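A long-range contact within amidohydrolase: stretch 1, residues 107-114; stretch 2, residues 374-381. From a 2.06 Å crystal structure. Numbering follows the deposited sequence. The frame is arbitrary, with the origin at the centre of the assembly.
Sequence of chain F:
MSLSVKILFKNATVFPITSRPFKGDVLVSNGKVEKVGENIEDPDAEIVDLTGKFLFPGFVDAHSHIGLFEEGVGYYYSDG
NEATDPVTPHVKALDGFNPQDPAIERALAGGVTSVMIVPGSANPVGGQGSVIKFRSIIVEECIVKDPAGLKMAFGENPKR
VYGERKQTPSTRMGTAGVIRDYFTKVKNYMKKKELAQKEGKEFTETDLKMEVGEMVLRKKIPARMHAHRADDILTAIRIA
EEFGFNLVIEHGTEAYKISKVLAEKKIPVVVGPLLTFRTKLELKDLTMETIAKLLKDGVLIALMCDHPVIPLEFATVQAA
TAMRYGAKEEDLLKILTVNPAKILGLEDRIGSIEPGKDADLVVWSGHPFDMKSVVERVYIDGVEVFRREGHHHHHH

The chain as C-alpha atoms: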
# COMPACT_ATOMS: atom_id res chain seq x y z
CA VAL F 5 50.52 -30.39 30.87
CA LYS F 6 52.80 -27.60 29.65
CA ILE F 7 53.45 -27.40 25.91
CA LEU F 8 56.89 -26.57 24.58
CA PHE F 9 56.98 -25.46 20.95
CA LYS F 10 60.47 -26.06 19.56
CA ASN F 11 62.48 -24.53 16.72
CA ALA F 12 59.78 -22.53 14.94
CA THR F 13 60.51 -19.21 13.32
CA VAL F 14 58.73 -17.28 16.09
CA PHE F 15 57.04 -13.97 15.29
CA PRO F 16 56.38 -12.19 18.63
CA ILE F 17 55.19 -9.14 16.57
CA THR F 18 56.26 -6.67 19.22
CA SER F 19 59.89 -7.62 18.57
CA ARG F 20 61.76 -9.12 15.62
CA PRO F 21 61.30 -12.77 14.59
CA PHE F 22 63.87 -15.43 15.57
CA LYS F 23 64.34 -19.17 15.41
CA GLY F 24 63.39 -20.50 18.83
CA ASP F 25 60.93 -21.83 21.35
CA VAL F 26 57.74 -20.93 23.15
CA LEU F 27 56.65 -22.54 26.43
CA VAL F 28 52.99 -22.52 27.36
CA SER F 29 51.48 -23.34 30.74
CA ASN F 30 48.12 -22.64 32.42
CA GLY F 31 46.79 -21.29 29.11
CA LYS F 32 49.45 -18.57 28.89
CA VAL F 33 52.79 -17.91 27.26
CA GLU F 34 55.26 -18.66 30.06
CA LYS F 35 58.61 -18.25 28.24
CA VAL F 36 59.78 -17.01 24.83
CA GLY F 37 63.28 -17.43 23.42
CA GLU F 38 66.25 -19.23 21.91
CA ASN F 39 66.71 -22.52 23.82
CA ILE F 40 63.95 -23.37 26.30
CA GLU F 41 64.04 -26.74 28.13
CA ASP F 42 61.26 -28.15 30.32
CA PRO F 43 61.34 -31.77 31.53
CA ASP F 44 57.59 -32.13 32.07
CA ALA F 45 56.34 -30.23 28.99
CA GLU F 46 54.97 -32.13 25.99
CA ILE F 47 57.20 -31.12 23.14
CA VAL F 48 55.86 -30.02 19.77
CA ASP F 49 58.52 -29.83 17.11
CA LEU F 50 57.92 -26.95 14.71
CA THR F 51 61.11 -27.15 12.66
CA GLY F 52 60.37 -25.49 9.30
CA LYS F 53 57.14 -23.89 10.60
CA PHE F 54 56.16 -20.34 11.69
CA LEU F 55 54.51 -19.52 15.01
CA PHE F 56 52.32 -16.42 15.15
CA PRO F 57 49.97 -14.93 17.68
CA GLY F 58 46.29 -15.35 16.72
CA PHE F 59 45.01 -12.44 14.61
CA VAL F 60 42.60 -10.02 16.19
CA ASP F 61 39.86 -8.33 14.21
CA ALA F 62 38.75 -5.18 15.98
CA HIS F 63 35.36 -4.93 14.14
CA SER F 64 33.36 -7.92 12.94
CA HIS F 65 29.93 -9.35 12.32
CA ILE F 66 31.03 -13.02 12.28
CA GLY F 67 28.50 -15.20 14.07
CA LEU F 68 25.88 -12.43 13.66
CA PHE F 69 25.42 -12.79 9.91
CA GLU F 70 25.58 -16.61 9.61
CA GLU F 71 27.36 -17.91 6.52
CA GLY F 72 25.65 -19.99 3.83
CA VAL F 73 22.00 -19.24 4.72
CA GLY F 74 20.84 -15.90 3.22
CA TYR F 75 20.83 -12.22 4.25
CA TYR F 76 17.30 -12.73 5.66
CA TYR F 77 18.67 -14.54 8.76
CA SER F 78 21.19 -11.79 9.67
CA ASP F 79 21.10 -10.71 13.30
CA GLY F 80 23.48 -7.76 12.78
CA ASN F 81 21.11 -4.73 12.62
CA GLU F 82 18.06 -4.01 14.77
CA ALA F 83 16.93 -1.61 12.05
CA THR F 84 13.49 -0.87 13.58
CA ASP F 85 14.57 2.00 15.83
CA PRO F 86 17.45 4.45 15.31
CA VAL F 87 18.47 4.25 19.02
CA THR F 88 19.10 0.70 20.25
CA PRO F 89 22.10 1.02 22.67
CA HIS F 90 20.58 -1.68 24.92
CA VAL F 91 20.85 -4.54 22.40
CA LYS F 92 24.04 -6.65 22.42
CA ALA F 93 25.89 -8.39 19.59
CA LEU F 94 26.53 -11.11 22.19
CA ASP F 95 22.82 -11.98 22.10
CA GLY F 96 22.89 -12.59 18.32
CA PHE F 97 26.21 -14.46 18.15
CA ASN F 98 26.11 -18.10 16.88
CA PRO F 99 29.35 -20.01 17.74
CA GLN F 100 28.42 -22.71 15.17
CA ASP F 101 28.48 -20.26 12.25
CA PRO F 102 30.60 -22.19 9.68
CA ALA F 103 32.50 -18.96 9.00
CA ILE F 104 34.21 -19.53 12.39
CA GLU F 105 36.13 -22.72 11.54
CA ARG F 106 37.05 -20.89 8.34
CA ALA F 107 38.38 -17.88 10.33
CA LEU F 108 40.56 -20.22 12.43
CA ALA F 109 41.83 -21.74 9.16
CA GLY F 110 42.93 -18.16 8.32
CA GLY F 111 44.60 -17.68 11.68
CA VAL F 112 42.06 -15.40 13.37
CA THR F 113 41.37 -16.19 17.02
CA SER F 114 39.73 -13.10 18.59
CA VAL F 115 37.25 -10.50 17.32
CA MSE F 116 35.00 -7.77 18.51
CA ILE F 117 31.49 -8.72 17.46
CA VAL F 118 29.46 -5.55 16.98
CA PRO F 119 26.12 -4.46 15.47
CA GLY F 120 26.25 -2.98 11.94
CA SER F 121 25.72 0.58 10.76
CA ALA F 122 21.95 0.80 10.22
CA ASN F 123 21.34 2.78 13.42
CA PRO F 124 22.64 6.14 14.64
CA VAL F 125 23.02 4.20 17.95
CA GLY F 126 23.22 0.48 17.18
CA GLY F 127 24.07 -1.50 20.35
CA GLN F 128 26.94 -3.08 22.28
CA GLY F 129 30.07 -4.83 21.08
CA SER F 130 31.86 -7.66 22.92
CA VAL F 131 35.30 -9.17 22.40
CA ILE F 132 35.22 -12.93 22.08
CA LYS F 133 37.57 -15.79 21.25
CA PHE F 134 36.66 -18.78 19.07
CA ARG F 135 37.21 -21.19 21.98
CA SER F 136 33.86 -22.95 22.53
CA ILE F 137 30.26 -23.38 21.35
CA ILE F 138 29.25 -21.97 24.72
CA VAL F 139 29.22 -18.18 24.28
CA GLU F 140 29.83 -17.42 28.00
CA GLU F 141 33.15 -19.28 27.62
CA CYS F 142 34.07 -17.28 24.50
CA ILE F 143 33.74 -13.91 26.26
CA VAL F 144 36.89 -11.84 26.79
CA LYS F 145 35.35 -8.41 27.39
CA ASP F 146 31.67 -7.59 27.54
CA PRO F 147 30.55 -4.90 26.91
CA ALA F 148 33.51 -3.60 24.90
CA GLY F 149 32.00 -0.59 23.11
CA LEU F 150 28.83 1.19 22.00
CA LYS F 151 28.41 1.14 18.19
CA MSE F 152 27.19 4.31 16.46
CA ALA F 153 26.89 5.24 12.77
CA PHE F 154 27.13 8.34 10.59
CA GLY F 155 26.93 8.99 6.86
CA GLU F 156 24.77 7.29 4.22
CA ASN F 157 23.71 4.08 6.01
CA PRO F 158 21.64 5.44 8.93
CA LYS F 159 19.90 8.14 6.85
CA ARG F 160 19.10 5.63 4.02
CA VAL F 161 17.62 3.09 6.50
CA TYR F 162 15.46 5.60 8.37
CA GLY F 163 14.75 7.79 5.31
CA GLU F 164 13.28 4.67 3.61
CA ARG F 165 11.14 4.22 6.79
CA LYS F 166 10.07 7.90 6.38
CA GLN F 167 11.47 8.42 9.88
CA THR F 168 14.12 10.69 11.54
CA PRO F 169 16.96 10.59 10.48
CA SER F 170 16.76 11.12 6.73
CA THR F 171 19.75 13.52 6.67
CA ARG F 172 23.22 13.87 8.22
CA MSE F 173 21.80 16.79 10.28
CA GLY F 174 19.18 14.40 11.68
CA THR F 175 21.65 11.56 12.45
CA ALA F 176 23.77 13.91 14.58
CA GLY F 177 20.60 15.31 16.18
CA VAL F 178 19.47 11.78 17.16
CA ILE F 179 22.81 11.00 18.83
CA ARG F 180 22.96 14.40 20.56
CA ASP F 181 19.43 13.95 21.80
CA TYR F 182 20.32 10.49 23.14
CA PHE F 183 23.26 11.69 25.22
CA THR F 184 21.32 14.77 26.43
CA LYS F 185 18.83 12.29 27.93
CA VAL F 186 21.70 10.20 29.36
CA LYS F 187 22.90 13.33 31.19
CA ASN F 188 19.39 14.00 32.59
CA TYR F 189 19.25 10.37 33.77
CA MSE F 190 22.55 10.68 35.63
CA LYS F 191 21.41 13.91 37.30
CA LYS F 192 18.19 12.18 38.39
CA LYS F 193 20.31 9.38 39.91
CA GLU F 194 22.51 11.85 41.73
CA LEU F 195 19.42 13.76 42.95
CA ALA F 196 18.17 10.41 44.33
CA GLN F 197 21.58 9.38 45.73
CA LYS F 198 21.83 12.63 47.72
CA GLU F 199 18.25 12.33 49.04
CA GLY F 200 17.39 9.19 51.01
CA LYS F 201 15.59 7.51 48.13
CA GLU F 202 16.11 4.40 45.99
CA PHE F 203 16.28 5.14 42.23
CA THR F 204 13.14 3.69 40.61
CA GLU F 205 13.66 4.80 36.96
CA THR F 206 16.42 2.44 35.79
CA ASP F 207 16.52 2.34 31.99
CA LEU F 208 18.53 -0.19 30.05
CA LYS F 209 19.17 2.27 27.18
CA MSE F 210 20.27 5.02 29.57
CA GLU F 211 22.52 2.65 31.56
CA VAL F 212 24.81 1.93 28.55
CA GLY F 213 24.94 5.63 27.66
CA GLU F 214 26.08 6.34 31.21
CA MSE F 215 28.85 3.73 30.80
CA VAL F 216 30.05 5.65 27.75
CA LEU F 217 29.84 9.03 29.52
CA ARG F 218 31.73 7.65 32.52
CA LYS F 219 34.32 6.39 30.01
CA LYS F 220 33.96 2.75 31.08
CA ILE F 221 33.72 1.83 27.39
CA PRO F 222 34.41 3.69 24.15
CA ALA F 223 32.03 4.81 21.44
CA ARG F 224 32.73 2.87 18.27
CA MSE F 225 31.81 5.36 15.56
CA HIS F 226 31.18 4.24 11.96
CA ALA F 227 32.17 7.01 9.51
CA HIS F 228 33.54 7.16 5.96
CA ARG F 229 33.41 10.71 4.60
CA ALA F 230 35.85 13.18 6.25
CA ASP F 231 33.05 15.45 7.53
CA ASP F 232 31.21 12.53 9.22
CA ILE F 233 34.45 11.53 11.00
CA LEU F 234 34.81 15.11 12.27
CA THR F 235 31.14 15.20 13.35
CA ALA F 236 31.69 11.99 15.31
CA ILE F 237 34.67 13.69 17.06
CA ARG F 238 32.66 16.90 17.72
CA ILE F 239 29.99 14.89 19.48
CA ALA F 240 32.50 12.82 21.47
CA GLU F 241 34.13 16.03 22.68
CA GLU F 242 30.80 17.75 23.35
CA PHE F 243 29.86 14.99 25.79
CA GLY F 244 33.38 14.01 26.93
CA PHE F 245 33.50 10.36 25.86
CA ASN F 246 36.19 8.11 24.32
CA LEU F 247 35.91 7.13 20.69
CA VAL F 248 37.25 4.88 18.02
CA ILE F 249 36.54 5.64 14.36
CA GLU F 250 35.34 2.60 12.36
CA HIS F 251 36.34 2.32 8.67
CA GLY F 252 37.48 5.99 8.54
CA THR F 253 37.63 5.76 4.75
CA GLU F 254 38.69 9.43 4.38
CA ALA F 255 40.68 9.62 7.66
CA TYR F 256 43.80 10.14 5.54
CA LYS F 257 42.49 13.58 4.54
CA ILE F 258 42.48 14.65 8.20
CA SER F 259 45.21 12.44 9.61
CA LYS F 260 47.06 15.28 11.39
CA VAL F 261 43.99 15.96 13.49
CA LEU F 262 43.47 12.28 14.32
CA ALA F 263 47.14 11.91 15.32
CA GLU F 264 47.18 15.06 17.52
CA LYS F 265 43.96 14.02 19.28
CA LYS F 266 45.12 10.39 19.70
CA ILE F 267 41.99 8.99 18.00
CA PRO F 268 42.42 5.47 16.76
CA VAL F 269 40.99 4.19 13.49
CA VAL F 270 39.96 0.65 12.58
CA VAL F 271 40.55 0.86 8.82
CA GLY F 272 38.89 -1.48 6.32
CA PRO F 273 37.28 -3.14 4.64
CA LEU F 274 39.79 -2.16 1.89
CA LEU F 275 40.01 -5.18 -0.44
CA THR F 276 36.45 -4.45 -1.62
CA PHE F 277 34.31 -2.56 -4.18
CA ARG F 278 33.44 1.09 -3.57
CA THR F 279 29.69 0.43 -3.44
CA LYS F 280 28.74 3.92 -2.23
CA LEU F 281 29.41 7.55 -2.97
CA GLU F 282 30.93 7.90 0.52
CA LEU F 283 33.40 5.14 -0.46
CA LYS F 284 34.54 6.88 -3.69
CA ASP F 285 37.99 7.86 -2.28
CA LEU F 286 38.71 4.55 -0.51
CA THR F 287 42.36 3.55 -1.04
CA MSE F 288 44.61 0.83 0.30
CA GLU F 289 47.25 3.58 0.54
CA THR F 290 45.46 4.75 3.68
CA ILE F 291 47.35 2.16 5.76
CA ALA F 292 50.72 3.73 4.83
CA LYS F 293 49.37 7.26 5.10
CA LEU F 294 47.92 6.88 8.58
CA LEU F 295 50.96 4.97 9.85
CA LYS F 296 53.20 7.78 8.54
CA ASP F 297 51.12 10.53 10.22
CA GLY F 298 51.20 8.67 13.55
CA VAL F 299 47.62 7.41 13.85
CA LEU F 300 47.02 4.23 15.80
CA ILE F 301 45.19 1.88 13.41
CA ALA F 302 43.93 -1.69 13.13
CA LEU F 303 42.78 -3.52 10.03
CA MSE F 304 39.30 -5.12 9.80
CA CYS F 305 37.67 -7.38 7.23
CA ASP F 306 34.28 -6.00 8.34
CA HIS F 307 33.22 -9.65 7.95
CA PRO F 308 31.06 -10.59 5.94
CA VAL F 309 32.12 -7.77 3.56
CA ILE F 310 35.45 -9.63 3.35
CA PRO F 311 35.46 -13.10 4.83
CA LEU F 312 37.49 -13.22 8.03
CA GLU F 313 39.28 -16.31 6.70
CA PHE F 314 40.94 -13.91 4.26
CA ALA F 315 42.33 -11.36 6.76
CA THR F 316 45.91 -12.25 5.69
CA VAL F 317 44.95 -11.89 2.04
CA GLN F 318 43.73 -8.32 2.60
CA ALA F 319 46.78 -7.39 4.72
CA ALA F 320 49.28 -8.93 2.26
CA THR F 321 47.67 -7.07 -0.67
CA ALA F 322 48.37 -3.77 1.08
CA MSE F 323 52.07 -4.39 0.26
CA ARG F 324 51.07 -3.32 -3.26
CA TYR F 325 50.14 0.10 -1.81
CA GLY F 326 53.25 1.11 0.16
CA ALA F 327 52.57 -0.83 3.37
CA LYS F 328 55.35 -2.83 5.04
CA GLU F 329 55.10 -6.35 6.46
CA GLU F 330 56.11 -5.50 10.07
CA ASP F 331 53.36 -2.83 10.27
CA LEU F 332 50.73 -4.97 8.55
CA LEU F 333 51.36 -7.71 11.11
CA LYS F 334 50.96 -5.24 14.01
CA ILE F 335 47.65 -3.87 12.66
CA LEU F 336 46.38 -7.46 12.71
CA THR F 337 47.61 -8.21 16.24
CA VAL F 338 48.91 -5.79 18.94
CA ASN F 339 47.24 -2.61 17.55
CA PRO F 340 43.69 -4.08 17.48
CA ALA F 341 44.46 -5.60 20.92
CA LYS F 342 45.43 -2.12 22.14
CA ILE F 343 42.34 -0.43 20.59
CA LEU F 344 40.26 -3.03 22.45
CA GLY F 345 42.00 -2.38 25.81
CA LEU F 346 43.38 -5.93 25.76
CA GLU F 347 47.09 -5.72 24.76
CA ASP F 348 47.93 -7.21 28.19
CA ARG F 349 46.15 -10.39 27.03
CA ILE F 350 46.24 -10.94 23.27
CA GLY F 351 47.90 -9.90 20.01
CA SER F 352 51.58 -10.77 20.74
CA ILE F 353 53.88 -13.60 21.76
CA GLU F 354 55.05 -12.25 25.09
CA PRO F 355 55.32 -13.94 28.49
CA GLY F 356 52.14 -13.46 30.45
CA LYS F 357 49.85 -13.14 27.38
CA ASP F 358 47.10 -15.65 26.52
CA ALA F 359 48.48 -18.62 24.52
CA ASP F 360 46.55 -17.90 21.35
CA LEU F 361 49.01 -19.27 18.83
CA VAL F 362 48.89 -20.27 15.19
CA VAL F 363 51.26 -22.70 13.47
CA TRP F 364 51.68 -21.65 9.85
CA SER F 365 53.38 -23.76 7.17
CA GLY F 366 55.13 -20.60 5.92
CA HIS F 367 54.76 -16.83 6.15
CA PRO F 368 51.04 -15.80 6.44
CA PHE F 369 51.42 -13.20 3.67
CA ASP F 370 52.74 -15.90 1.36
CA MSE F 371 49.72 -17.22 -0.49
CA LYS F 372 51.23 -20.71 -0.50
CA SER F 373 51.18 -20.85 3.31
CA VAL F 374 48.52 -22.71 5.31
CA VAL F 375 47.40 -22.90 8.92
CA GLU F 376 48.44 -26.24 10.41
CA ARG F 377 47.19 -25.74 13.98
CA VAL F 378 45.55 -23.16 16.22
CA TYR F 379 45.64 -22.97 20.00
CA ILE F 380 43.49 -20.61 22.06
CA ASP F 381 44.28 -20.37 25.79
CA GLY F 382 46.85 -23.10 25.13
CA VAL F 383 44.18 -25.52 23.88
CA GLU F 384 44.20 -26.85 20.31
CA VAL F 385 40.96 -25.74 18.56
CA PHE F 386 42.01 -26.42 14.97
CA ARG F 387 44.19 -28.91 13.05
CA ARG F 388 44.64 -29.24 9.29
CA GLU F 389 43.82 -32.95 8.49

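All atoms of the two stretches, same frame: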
# COMPACT_ATOMS: atom_id res chain seq x y z
N ALA F 107 37.54 -18.97 9.78
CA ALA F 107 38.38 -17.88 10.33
C ALA F 107 39.63 -18.41 11.06
O ALA F 107 40.73 -17.86 10.92
CB ALA F 107 37.57 -16.99 11.24
N LEU F 108 39.45 -19.49 11.82
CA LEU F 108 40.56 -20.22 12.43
C LEU F 108 41.53 -20.74 11.37
O LEU F 108 42.74 -20.61 11.52
CB LEU F 108 40.03 -21.35 13.33
CG LEU F 108 39.26 -20.94 14.60
CD1 LEU F 108 38.51 -22.12 15.22
CD2 LEU F 108 40.20 -20.31 15.65
N ALA F 109 41.01 -21.32 10.28
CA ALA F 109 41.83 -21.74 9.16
C ALA F 109 42.57 -20.57 8.46
O ALA F 109 43.47 -20.81 7.65
CB ALA F 109 40.97 -22.56 8.12
N GLY F 110 42.18 -19.33 8.77
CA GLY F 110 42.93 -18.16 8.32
C GLY F 110 43.73 -17.49 9.43
O GLY F 110 44.30 -16.41 9.24
N GLY F 111 43.74 -18.11 10.60
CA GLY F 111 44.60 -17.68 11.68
C GLY F 111 44.05 -16.61 12.59
O GLY F 111 44.80 -16.02 13.34
N VAL F 112 42.74 -16.38 12.52
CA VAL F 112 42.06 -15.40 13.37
C VAL F 112 41.48 -16.07 14.62
O VAL F 112 40.72 -17.05 14.52
CB VAL F 112 40.93 -14.67 12.61
CG1 VAL F 112 40.28 -13.61 13.50
CG2 VAL F 112 41.48 -14.01 11.35
N THR F 113 41.81 -15.54 15.79
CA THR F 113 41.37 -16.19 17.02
C THR F 113 40.43 -15.35 17.88
O THR F 113 39.61 -15.89 18.61
CB THR F 113 42.59 -16.62 17.89
OG1 THR F 113 43.40 -15.47 18.14
CG2 THR F 113 43.41 -17.68 17.18
N SER F 114 40.54 -14.03 17.79
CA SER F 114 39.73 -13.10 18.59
C SER F 114 39.12 -12.01 17.72
O SER F 114 39.76 -11.54 16.78
CB SER F 114 40.57 -12.44 19.70
OG SER F 114 41.05 -13.39 20.65
N VAL F 374 49.77 -22.23 4.73
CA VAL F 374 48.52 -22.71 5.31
C VAL F 374 48.62 -22.82 6.82
O VAL F 374 49.71 -23.02 7.36
CB VAL F 374 48.07 -24.10 4.72
CG1 VAL F 374 47.97 -24.05 3.18
CG2 VAL F 374 48.99 -25.21 5.18
N VAL F 375 47.48 -22.70 7.49
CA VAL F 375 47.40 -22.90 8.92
C VAL F 375 47.40 -24.39 9.23
O VAL F 375 46.53 -25.12 8.79
CB VAL F 375 46.14 -22.24 9.50
CG1 VAL F 375 45.92 -22.68 10.96
CG2 VAL F 375 46.24 -20.74 9.39
N GLU F 376 48.39 -24.84 10.01
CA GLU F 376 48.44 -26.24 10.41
C GLU F 376 47.72 -26.51 11.72
O GLU F 376 47.12 -27.56 11.88
CB GLU F 376 49.89 -26.72 10.45
CG GLU F 376 50.56 -26.58 9.07
CD GLU F 376 51.93 -27.24 8.97
OE1 GLU F 376 52.44 -27.70 10.02
OE2 GLU F 376 52.48 -27.27 7.84
N ARG F 377 47.79 -25.57 12.65
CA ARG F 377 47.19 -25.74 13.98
C ARG F 377 46.89 -24.40 14.60
O ARG F 377 47.59 -23.44 14.32
CB ARG F 377 48.14 -26.46 14.94
CG ARG F 377 48.32 -27.94 14.68
CD ARG F 377 49.04 -28.54 15.85
NE ARG F 377 49.57 -29.88 15.57
CZ ARG F 377 50.25 -30.60 16.44
NH1 ARG F 377 50.49 -30.12 17.66
NH2 ARG F 377 50.70 -31.81 16.11
N VAL F 378 45.89 -24.37 15.47
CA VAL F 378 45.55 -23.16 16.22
C VAL F 378 45.27 -23.55 17.66
O VAL F 378 44.53 -24.51 17.91
CB VAL F 378 44.30 -22.41 15.66
CG1 VAL F 378 44.02 -21.10 16.47
CG2 VAL F 378 44.47 -22.09 14.18
N TYR F 379 45.89 -22.82 18.58
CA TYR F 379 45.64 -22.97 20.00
C TYR F 379 45.03 -21.67 20.46
O TYR F 379 45.38 -20.60 19.96
CB TYR F 379 46.95 -23.20 20.76
CG TYR F 379 47.67 -24.49 20.39
CD1 TYR F 379 48.46 -24.57 19.23
CD2 TYR F 379 47.57 -25.63 21.19
CE1 TYR F 379 49.12 -25.75 18.88
CE2 TYR F 379 48.24 -26.83 20.85
CZ TYR F 379 49.01 -26.86 19.70
OH TYR F 379 49.68 -28.00 19.35
N ILE F 380 44.09 -21.77 21.40
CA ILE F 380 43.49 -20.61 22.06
C ILE F 380 43.51 -20.94 23.54
O ILE F 380 43.08 -22.03 23.93
CB ILE F 380 42.04 -20.36 21.57
CG1 ILE F 380 42.05 -19.86 20.11
CG2 ILE F 380 41.31 -19.36 22.49
CD1 ILE F 380 40.68 -19.58 19.49
N ASP F 381 44.04 -20.05 24.37
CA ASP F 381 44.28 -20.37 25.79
C ASP F 381 45.03 -21.70 25.96
O ASP F 381 44.74 -22.49 26.86
CB ASP F 381 42.95 -20.41 26.57
CG ASP F 381 42.19 -19.11 26.49
OD1 ASP F 381 42.82 -18.02 26.46
OD2 ASP F 381 40.95 -19.17 26.48
O HOH W 1 44.92 -22.41 6.10

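Ala107 and Leu108 belong to a helix that begins earlier in the chain; a type I turn from Leu108 to Gly111 follows the chain round, and a strand begins at Val112. Backbone hydrogen bonds hold this reversal: Gly111 N to Leu108 O (2.8 Å), and Gly110 N and Val112 N both to Ala107 O (3.0 Å each). Gly111 sits at phi 87°, psi 15°, where a CB would be jammed against the carbonyl oxygen of Gly110, so the backbone itself calls for glycine. Stretch 2 is a strand from Val375 to Ile380. The two strands run nearly parallel, 6° between their directions, but their axes come no closer than 8.6 Å. At that spacing no direct hydrogen bond crosses; side chains fill the gap.

The one polar link is a water, which donates to Ala109 O (2.7 Å) and accepts from Val375 N (2.9 Å), joining the turn to the start of the second strand.

Val375, Val378 and Ile380 point toward stretch 1 and supply its apolar partners. Val375 lies against the turn: its CG2 is 3.3 Å from Ala109 O and 3.8 Å from Gly111 N, a methyl resting on backbone rather than on another side chain. Leu108 starts out sideways, yet its m,t rotamer brings CD2 to 4.0 Å from Val378 CG1 and 3.9 Å from Ile380 CD1, so one methyl serves two neighbours. Thr113 points toward the strand and contributes carbon: its CG2 meets Val378 CG1 at 3.5 Å, and its CB lies 3.9 Å from Ile380 CD1.

Tyr379 and Arg377 point away, and there Arg377 NH1 donates to Tyr379 OH at 2.8 Å. The rule is economical: branched aliphatic residues cover the turn and pack against the strand, while Arg377 and Tyr379, on the side away from stretch 1, pair with each other.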